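Local structure of amidohydrolase (Brucella melitensis biovar Abortus, 4F0L) at residues B[256-260]-B[261-265]; B[268-271]-B[272-276]. The protein probably acts as a metal-dependent deaminase of the amidohydrolase family, with an iron(III) ion bound in the crystal. All blocks are in the same frame, centred on the assembly; numbering follows the deposited sequence.

Interaction 1 (B[256-260]-B[261-265]); sequences SGKRP and VEWLL
The indole of Trp-263 is approached obliquely by two side chains from the end of helix 246-256 and the link after it: CB of Ser-256 lies 3.7 Å from Trp-263 CD1, and the Lys-258 chain crosses that of Trp-263 at about a right angle, its CD 4.0 Å from Trp-263 CD1. His-267, one helical turn on, stacks on the indole, and Trp-255 meets it with the planes about 40° apart. The second flat group is the carboxylate of Glu-262. Its OE1 accepts the backbone N-H of Arg-259 at 3.1 Å, on the anti side and 30° out of the carboxylate plane, while Lys-258 CG passes 3.9 Å from Glu-262 CD. With CG anti to the backbone N (chi1 177°), the extended Glu-262 chain reaches back to Arg-259, the N-cap residue. This bond is that of a capping box, but the reciprocal one, to Glu-262 N, comes from Glu-286, so the box is incomplete. Helical bonding starts with Trp-263 N to Arg-259 O at 2.9 Å. Pro-260, the first helical residue, packs on helix 246-256 and on Val-242 of strand 238-242. Lys-258 NZ makes its salt bridge with Asp-266, Arg-259 NE with Glu-286. Two N-H groups at the helix start, those of Arg-259 and Glu-262, are thus held by carboxylates, whose negative charge probably interacts favourably with the helix dipole.

Interaction 2 (B[268-271]-B[272-276]); sequences QDVT and ARWCL
Thr-271 OG1 is gripped by two partners: the backbone N-H of Arg-273, 3.2 Å from OG1 along a fairly straight line, and a water 2.8 Å from OG1. That water also donates to Asp-269 O at 2.9 Å and, lying in the ring plane at the edge of Trp-274, accepts a weak bond from its NE1 at 3.1 Å, so it joins loop backbone, hydroxyl and indole at one point. With chi1 at 63°, the Thr-271 hydroxyl sits between its own backbone N and carbonyl carbon, where it can take the N-H of Arg-273. The turn itself is closed by Trp-274 N to Thr-271 O at 2.9 Å.

Thr-271 to Trp-274 form a type I beta turn, which ends the loop from helix 260-267 and hands the chain to strand 274-276 of the TIM barrel, Trp-274 being the strand's first residue. That strand lies between the parallel strands 238-242 and 296-299, and the turn is at its N-terminal end.

The indole lies against the loop. Val-270 CA sits over one face, 4.1 Å from the centroid of the five-membered ring, as a CH-pi contact, while Val-270 CG1 packs on Trp-274 CB. Gln-268 meets the six-membered ring obliquely: its CG lies 3.8 Å from Trp-274 CH2, and its amide plane is turned 36° from the ring. Bent at chi2, the Gln-268 chain also brings OE1 beside Trp-274 CZ2, while NE2 bonds to Asp-227. The extended Arg-273 chain leads away from the turn, and its guanidinium donates to the carbonyl oxygens of Thr-230, Leu-233 and Ala-236.

The two contacts are local and run in series, neither nested nor crossed. After helix 246-256, interaction 1 closes the tight connection into helix 260-267. This helix ends just before Gln-268, and interaction 2 then closes the loop that enters strand 274-276, completing a helix-to-strand step of the barrel. The two meet where the helix lies on loop and strand: Leu-265 CD2 is 3.5 Å from Val-270 CB, Leu-264 CD2 is 3.6 Å from Leu-276 CD2, and Leu-264 CD1 is 4.0 Å from Trp-274 CZ3. Both also border strand 238-242, which bears the iron ligand His-241; the side chains of Pro-260 and Trp-274 are about 9 Å and 11 Å from that of His-241.

Interaction 1 (B[256-260]-B[261-265])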
loop_
_atom_site.group_PDB
_atom_site.type_symbol
_atom_site.label_atom_id
_atom_site.label_comp_id
_atom_site.label_asym_id
_atom_site.label_seq_id
_atom_site.Cartn_x
_atom_site.Cartn_y
_atom_site.Cartn_z
ATOM N N SER B 256 2.442 -36.685 8.416
ATOM C CA SER B 256 1.874 -37.507 7.338
ATOM C C SER B 256 2.844 -37.928 6.239
ATOM O O SER B 256 2.500 -38.800 5.430
ATOM C CB SER B 256 0.751 -36.743 6.647
ATOM O OG SER B 256 1.277 -35.624 5.941
ATOM N N GLY B 257 4.029 -37.306 6.193
ATOM C CA GLY B 257 4.959 -37.492 5.083
ATOM C C GLY B 257 4.593 -36.633 3.881
ATOM O O GLY B 257 5.227 -36.712 2.843
ATOM N N LYS B 258 3.562 -35.804 4.019
ATOM C CA LYS B 258 3.039 -35.002 2.907
ATOM C C LYS B 258 2.907 -33.527 3.316
ATOM O O LYS B 258 2.736 -33.196 4.493
ATOM C CB LYS B 258 1.659 -35.499 2.467
ATOM C CG LYS B 258 1.646 -36.832 1.740
ATOM C CD LYS B 258 0.212 -37.324 1.545
ATOM C CE LYS B 258 0.128 -38.772 1.074
ATOM N NZ LYS B 258 -0.425 -38.915 -0.303
ATOM N N ARG B 259 2.983 -32.656 2.321
ATOM C CA ARG B 259 2.748 -31.229 2.534
ATOM C C ARG B 259 1.240 -30.993 2.634
ATOM O O ARG B 259 0.438 -31.873 2.314
ATOM C CB ARG B 259 3.358 -30.421 1.383
ATOM C CG ARG B 259 4.856 -30.616 1.142
ATOM C CD ARG B 259 5.258 -30.005 -0.218
ATOM N NE ARG B 259 4.992 -28.555 -0.223
ATOM C CZ ARG B 259 5.842 -27.635 0.226
ATOM N NH1 ARG B 259 7.058 -27.984 0.665
ATOM N NH2 ARG B 259 5.484 -26.370 0.243
ATOM N N PRO B 260 0.826 -29.807 3.114
ATOM C CA PRO B 260 -0.607 -29.614 3.364
ATOM C C PRO B 260 -1.498 -29.690 2.112
ATOM O O PRO B 260 -2.477 -30.433 2.110
ATOM C CB PRO B 260 -0.665 -28.226 4.043
ATOM C CG PRO B 260 0.677 -28.147 4.725
ATOM C CD PRO B 260 1.647 -28.781 3.765
ATOM N N VAL B 261 -1.192 -28.942 1.051
ATOM C CA VAL B 261 -2.120 -28.911 -0.087
ATOM C C VAL B 261 -2.133 -30.321 -0.697
ATOM O O VAL B 261 -3.172 -30.874 -0.981
ATOM C CB VAL B 261 -1.750 -27.835 -1.139
ATOM C CG1 VAL B 261 -2.598 -28.022 -2.399
ATOM C CG2 VAL B 261 -1.889 -26.424 -0.537
ATOM N N GLU B 262 -0.963 -30.905 -0.851
ATOM C CA GLU B 262 -0.842 -32.263 -1.345
ATOM C C GLU B 262 -1.707 -33.236 -0.528
ATOM O O GLU B 262 -2.445 -34.059 -1.072
ATOM C CB GLU B 262 0.651 -32.650 -1.263
ATOM C CG GLU B 262 0.976 -34.059 -1.679
ATOM C CD GLU B 262 2.378 -34.485 -1.334
ATOM O OE1 GLU B 262 3.080 -33.831 -0.524
ATOM O OE2 GLU B 262 2.771 -35.516 -1.893
ATOM N N TRP B 263 -1.633 -33.124 0.785
ATOM C CA TRP B 263 -2.394 -34.014 1.634
ATOM C C TRP B 263 -3.869 -33.831 1.391
ATOM O O TRP B 263 -4.615 -34.809 1.183
ATOM C CB TRP B 263 -2.034 -33.753 3.073
ATOM C CG TRP B 263 -2.671 -34.752 3.962
ATOM C CD1 TRP B 263 -2.106 -35.910 4.487
ATOM C CD2 TRP B 263 -4.053 -34.750 4.423
ATOM N NE1 TRP B 263 -3.029 -36.594 5.231
ATOM C CE2 TRP B 263 -4.213 -35.956 5.223
ATOM C CE3 TRP B 263 -5.133 -33.903 4.255
ATOM C CZ2 TRP B 263 -5.405 -36.271 5.829
ATOM C CZ3 TRP B 263 -6.335 -34.240 4.863
ATOM C CH2 TRP B 263 -6.466 -35.400 5.626
ATOM N N LEU B 264 -4.300 -32.566 1.347
ATOM C CA LEU B 264 -5.683 -32.261 1.091
ATOM C C LEU B 264 -6.151 -32.813 -0.281
ATOM O O LEU B 264 -7.221 -33.417 -0.385
ATOM C CB LEU B 264 -5.914 -30.745 1.198
ATOM C CG LEU B 264 -7.372 -30.285 1.220
ATOM C CD1 LEU B 264 -8.071 -30.843 2.451
ATOM C CD2 LEU B 264 -7.451 -28.750 1.204
ATOM N N LEU B 265 -5.364 -32.599 -1.330
ATOM C CA LEU B 265 -5.761 -33.062 -2.671
ATOM C C LEU B 265 -5.849 -34.598 -2.731
ATOM O O LEU B 265 -6.673 -35.142 -3.457
ATOM C CB LEU B 265 -4.797 -32.551 -3.736
ATOM C CG LEU B 265 -4.758 -31.026 -3.910
ATOM C CD1 LEU B 265 -3.755 -30.646 -4.986
ATOM C CD2 LEU B 265 -6.164 -30.522 -4.232
#

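Interaction 2 (B[268-271]-B[272-276])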
loop_
_atom_site.group_PDB
_atom_site.type_symbol
_atom_site.label_atom_id
_atom_site.label_comp_id
_atom_site.label_asym_id
_atom_site.label_seq_id
_atom_site.Cartn_x
_atom_site.Cartn_y
_atom_site.Cartn_z
ATOM N N GLN B 268 -9.249 -35.567 -0.155
ATOM C CA GLN B 268 -10.573 -35.019 -0.411
ATOM C C GLN B 268 -10.729 -34.857 -1.913
ATOM O O GLN B 268 -9.751 -34.685 -2.644
ATOM C CB GLN B 268 -10.742 -33.677 0.301
ATOM C CG GLN B 268 -10.810 -33.770 1.814
ATOM C CD GLN B 268 -12.094 -34.433 2.307
ATOM O OE1 GLN B 268 -13.162 -34.293 1.701
ATOM N NE2 GLN B 268 -11.991 -35.176 3.404
ATOM N N ASP B 269 -11.971 -34.931 -2.370
ATOM C CA ASP B 269 -12.313 -34.638 -3.765
ATOM C C ASP B 269 -12.348 -33.114 -3.988
ATOM O O ASP B 269 -13.425 -32.502 -3.972
ATOM C CB ASP B 269 -13.684 -35.261 -4.076
ATOM C CG ASP B 269 -14.040 -35.195 -5.549
ATOM O OD1 ASP B 269 -13.124 -35.051 -6.392
ATOM O OD2 ASP B 269 -15.249 -35.289 -5.863
ATOM N N VAL B 270 -11.185 -32.496 -4.173
ATOM C CA VAL B 270 -11.097 -31.019 -4.225
ATOM C C VAL B 270 -11.562 -30.543 -5.596
ATOM O O VAL B 270 -11.135 -31.072 -6.599
ATOM C CB VAL B 270 -9.671 -30.526 -3.912
ATOM C CG1 VAL B 270 -9.548 -28.996 -4.012
ATOM C CG2 VAL B 270 -9.259 -30.975 -2.512
ATOM N N THR B 271 -12.472 -29.577 -5.627
ATOM C CA THR B 271 -13.004 -29.000 -6.880
ATOM C C THR B 271 -13.144 -27.467 -6.708
ATOM O O THR B 271 -12.684 -26.930 -5.727
ATOM C CB THR B 271 -14.384 -29.585 -7.221
ATOM O OG1 THR B 271 -15.290 -29.214 -6.187
ATOM C CG2 THR B 271 -14.376 -31.089 -7.338
ATOM N N ALA B 272 -13.796 -26.794 -7.661
ATOM C CA ALA B 272 -14.127 -25.374 -7.585
ATOM C C ALA B 272 -15.056 -25.043 -6.406
ATOM O O ALA B 272 -15.277 -23.875 -6.088
ATOM C CB ALA B 272 -14.744 -24.902 -8.919
ATOM N N ARG B 273 -15.598 -26.076 -5.759
ATOM C CA ARG B 273 -16.384 -25.906 -4.535
ATOM C C ARG B 273 -15.473 -25.412 -3.391
ATOM O O ARG B 273 -15.948 -24.816 -2.417
ATOM C CB ARG B 273 -17.029 -27.263 -4.199
ATOM C CG ARG B 273 -17.893 -27.333 -2.976
ATOM C CD ARG B 273 -18.165 -28.795 -2.585
ATOM N NE ARG B 273 -18.882 -28.781 -1.319
ATOM C CZ ARG B 273 -18.783 -29.673 -0.352
ATOM N NH1 ARG B 273 -18.013 -30.733 -0.477
ATOM N NH2 ARG B 273 -19.477 -29.475 0.766
ATOM N N TRP B 274 -14.178 -25.715 -3.515
ATOM C CA TRP B 274 -13.206 -25.455 -2.472
ATOM C C TRP B 274 -12.474 -24.176 -2.727
ATOM O O TRP B 274 -12.155 -23.865 -3.887
ATOM C CB TRP B 274 -12.194 -26.583 -2.374
ATOM C CG TRP B 274 -12.762 -27.881 -1.836
ATOM C CD1 TRP B 274 -13.717 -28.732 -2.421
ATOM C CD2 TRP B 274 -12.423 -28.521 -0.572
ATOM N NE1 TRP B 274 -13.972 -29.812 -1.610
ATOM C CE2 TRP B 274 -13.228 -29.758 -0.501
ATOM C CE3 TRP B 274 -11.563 -28.213 0.472
ATOM C CZ2 TRP B 274 -13.163 -30.616 0.591
ATOM C CZ3 TRP B 274 -11.508 -29.086 1.575
ATOM C CH2 TRP B 274 -12.278 -30.264 1.622
ATOM N N CYS B 275 -12.221 -23.444 -1.632
ATOM C CA CYS B 275 -11.347 -22.286 -1.635
ATOM C C CYS B 275 -10.255 -22.499 -0.566
ATOM O O CYS B 275 -10.555 -22.680 0.623
ATOM C CB CYS B 275 -12.110 -20.998 -1.358
ATOM S SG CYS B 275 -11.050 -19.522 -1.410
ATOM N N LEU B 276 -9.006 -22.552 -1.014
ATOM C CA LEU B 276 -7.910 -22.836 -0.091
ATOM C C LEU B 276 -7.313 -21.510 0.213
ATOM O O LEU B 276 -6.780 -20.850 -0.671
ATOM C CB LEU B 276 -6.866 -23.763 -0.717
ATOM C CG LEU B 276 -7.345 -25.066 -1.347
ATOM C CD1 LEU B 276 -6.149 -25.981 -1.679
ATOM C CD2 LEU B 276 -8.385 -25.753 -0.479
HETATM O O HOH W 1 -15.737 -30.744 -3.923
#